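PDB 3ZIT: thioredoxin from Bacillus cereus, which probably serves as a small thiol-disulfide redox protein of the glutaredoxin and NrdH type, passing electrons through a pair of cysteines. Local coordinates for residues C15-E20 with A64-E69. The protein carries 1 engineered substitution. Sequence-based numbering, arbitrary orientation.
Sequences CVIVKE and AGFQIE
F66 drives the edge of its ring against I17, and the meeting illustrates how a loop can dock on a helix through apolar side chains alone. The methyl CG2 of I17 lies in the plane of the ring, 3.5 Å from F66 CE1, and reaches the ring's far corner as well, with CZ 3.7 Å from that same CG2. The side chains cross at about a right angle, and because CG2 lies in the ring plane, it meets the rim of the phenylalanine. Two torsions bring this about: F66 holds CG opposite its backbone N (chi1 -169°), which carries the ring across to helix 13-24, while in I17 a chi1 of -60° sets CG1 beside the backbone N and leaves the CG2 methyl opposite that N, turned to the aromatic edge.

V18, the next residue on the helix, is shared between two partners. Its CG2 stands 4.0 Å from F66 CD1, approaching the ring obliquely, and 4.1 Å from I68 CD1. The V18 side chain slides past those of F66 and I68, each running the opposite way, a looser fit compared with the closer I17 contact. I68 opens helix 68-75, its CD1 reaching toward helix 13-24; the I68 side chain also packs on F21 of that helix. Just before it, Q67 occupies the N-cap position and folds back over the loop to the end of strand 61-64, where NE2 donates to A64 O at 2.8 Å in an almost straight bond (178°), tying the strand to the start of the helix.

P14 also packs on F66, while I17 meets I17 of the second subunit. Joining the helix that carries C15, disulfide-bonded to C12, to the start of the last helix, this small apolar cluster belongs to the thioredoxin fold, with its CxxC motif at a helix start.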
loop_
_atom_site.group_PDB
_atom_site.type_symbol
_atom_site.label_atom_id
_atom_site.label_comp_id
_atom_site.label_asym_id
_atom_site.label_seq_id
_atom_site.Cartn_x
_atom_site.Cartn_y
_atom_site.Cartn_z
ATOM N N CYS B 15 0.272 -3.751 -7.456
ATOM C CA CYS B 15 0.050 -5.118 -6.993
ATOM C C CYS B 15 0.883 -5.480 -5.789
ATOM O O CYS B 15 0.393 -6.116 -4.867
ATOM C CB CYS B 15 0.482 -6.114 -8.102
ATOM S SG CYS B 15 -0.405 -6.028 -9.702
ATOM N N VAL B 16 2.116 -5.041 -5.800
ATOM C CA VAL B 16 3.010 -5.300 -4.652
ATOM C C VAL B 16 2.482 -4.589 -3.417
ATOM O O VAL B 16 2.491 -5.206 -2.342
ATOM C CB VAL B 16 4.449 -4.789 -4.941
ATOM C CG1 VAL B 16 5.305 -4.823 -3.666
ATOM C CG2 VAL B 16 5.048 -5.629 -6.008
ATOM N N ILE B 17 2.057 -3.346 -3.571
ATOM C CA ILE B 17 1.493 -2.593 -2.464
ATOM C C ILE B 17 0.278 -3.300 -1.905
ATOM O O ILE B 17 0.135 -3.462 -0.700
ATOM C CB ILE B 17 1.236 -1.144 -2.826
ATOM C CG1 ILE B 17 2.548 -0.482 -3.225
ATOM C CG2 ILE B 17 0.389 -0.457 -1.739
ATOM C CD1 ILE B 17 2.330 0.779 -3.995
ATOM N N VAL B 18 -0.623 -3.759 -2.766
ATOM C CA VAL B 18 -1.791 -4.478 -2.287
ATOM C C VAL B 18 -1.413 -5.740 -1.566
ATOM O O VAL B 18 -1.905 -6.017 -0.475
ATOM C CB VAL B 18 -2.765 -4.746 -3.478
ATOM C CG1 VAL B 18 -3.825 -5.819 -3.074
ATOM C CG2 VAL B 18 -3.440 -3.452 -3.827
ATOM N N LYS B 19 -0.517 -6.558 -2.156
ATOM C CA LYS B 19 -0.138 -7.799 -1.481
ATOM C C LYS B 19 0.526 -7.514 -0.132
ATOM O O LYS B 19 0.232 -8.187 0.846
ATOM C CB LYS B 19 0.786 -8.605 -2.370
ATOM C CG LYS B 19 0.149 -9.272 -3.552
ATOM C CD LYS B 19 1.216 -9.791 -4.572
ATOM C CE LYS B 19 0.954 -10.646 -5.709
ATOM N NZ LYS B 19 2.378 -10.994 -6.010
ATOM N N GLU B 20 1.414 -6.524 -0.065
ATOM C CA GLU B 20 2.058 -6.216 1.197
ATOM C C GLU B 20 1.108 -5.706 2.218
ATOM O O GLU B 20 1.261 -5.996 3.418
ATOM C CB GLU B 20 3.263 -5.314 0.964
ATOM C CG GLU B 20 4.366 -6.035 0.109
ATOM C CD GLU B 20 4.965 -7.292 0.811
ATOM O OE1 GLU B 20 5.212 -7.164 2.018
ATOM O OE2 GLU B 20 5.218 -8.377 0.168
ATOM N N ALA B 64 -11.571 -3.770 -8.394
ATOM C CA ALA B 64 -10.677 -3.560 -9.510
ATOM C C ALA B 64 -9.713 -2.395 -9.222
ATOM O O ALA B 64 -10.126 -1.301 -8.770
ATOM C CB ALA B 64 -11.465 -3.252 -10.774
ATOM N N GLY B 65 -8.434 -2.575 -9.532
ATOM C CA GLY B 65 -7.479 -1.529 -9.427
ATOM C C GLY B 65 -7.119 -1.217 -7.969
ATOM O O GLY B 65 -7.357 -1.981 -7.033
ATOM N N PHE B 66 -6.497 -0.066 -7.768
ATOM C CA PHE B 66 -5.890 0.277 -6.456
ATOM C C PHE B 66 -6.894 0.966 -5.583
ATOM O O PHE B 66 -7.084 2.137 -5.738
ATOM C CB PHE B 66 -4.646 1.124 -6.701
ATOM C CG PHE B 66 -3.801 1.340 -5.525
ATOM C CD1 PHE B 66 -3.041 0.297 -5.077
ATOM C CD2 PHE B 66 -3.808 2.529 -4.779
ATOM C CE1 PHE B 66 -2.185 0.435 -3.964
ATOM C CE2 PHE B 66 -3.017 2.704 -3.637
ATOM C CZ PHE B 66 -2.189 1.656 -3.273
ATOM N N GLN B 67 -7.570 0.221 -4.719
ATOM C CA GLN B 67 -8.656 0.731 -3.881
ATOM C C GLN B 67 -8.407 0.207 -2.471
ATOM O O GLN B 67 -9.109 -0.728 -1.998
ATOM C CB GLN B 67 -10.041 0.283 -4.349
ATOM C CG GLN B 67 -10.382 0.749 -5.760
ATOM C CD GLN B 67 -11.830 0.402 -6.041
ATOM O OE1 GLN B 67 -12.743 0.846 -5.313
ATOM N NE2 GLN B 67 -12.126 -0.331 -7.109
ATOM N N ILE B 68 -7.512 0.858 -1.753
ATOM C CA ILE B 68 -7.133 0.318 -0.420
ATOM C C ILE B 68 -8.273 0.414 0.590
ATOM O O ILE B 68 -8.517 -0.528 1.343
ATOM C CB ILE B 68 -5.888 1.035 0.106
ATOM C CG1 ILE B 68 -4.681 0.810 -0.791
ATOM C CG2 ILE B 68 -5.595 0.614 1.540
ATOM C CD1 ILE B 68 -4.270 -0.678 -0.990
ATOM N N GLU B 69 -8.966 1.570 0.641
ATOM C CA GLU B 69 -10.058 1.732 1.627
ATOM C C GLU B 69 -11.199 0.748 1.351
ATOM O O GLU B 69 -11.748 0.181 2.266
ATOM C CB GLU B 69 -10.543 3.189 1.716
ATOM C CG GLU B 69 -9.509 4.085 2.376
ATOM C CD GLU B 69 -10.035 5.244 3.229
ATOM O OE1 GLU B 69 -10.608 6.209 2.656
ATOM O OE2 GLU B 69 -9.881 5.231 4.463
#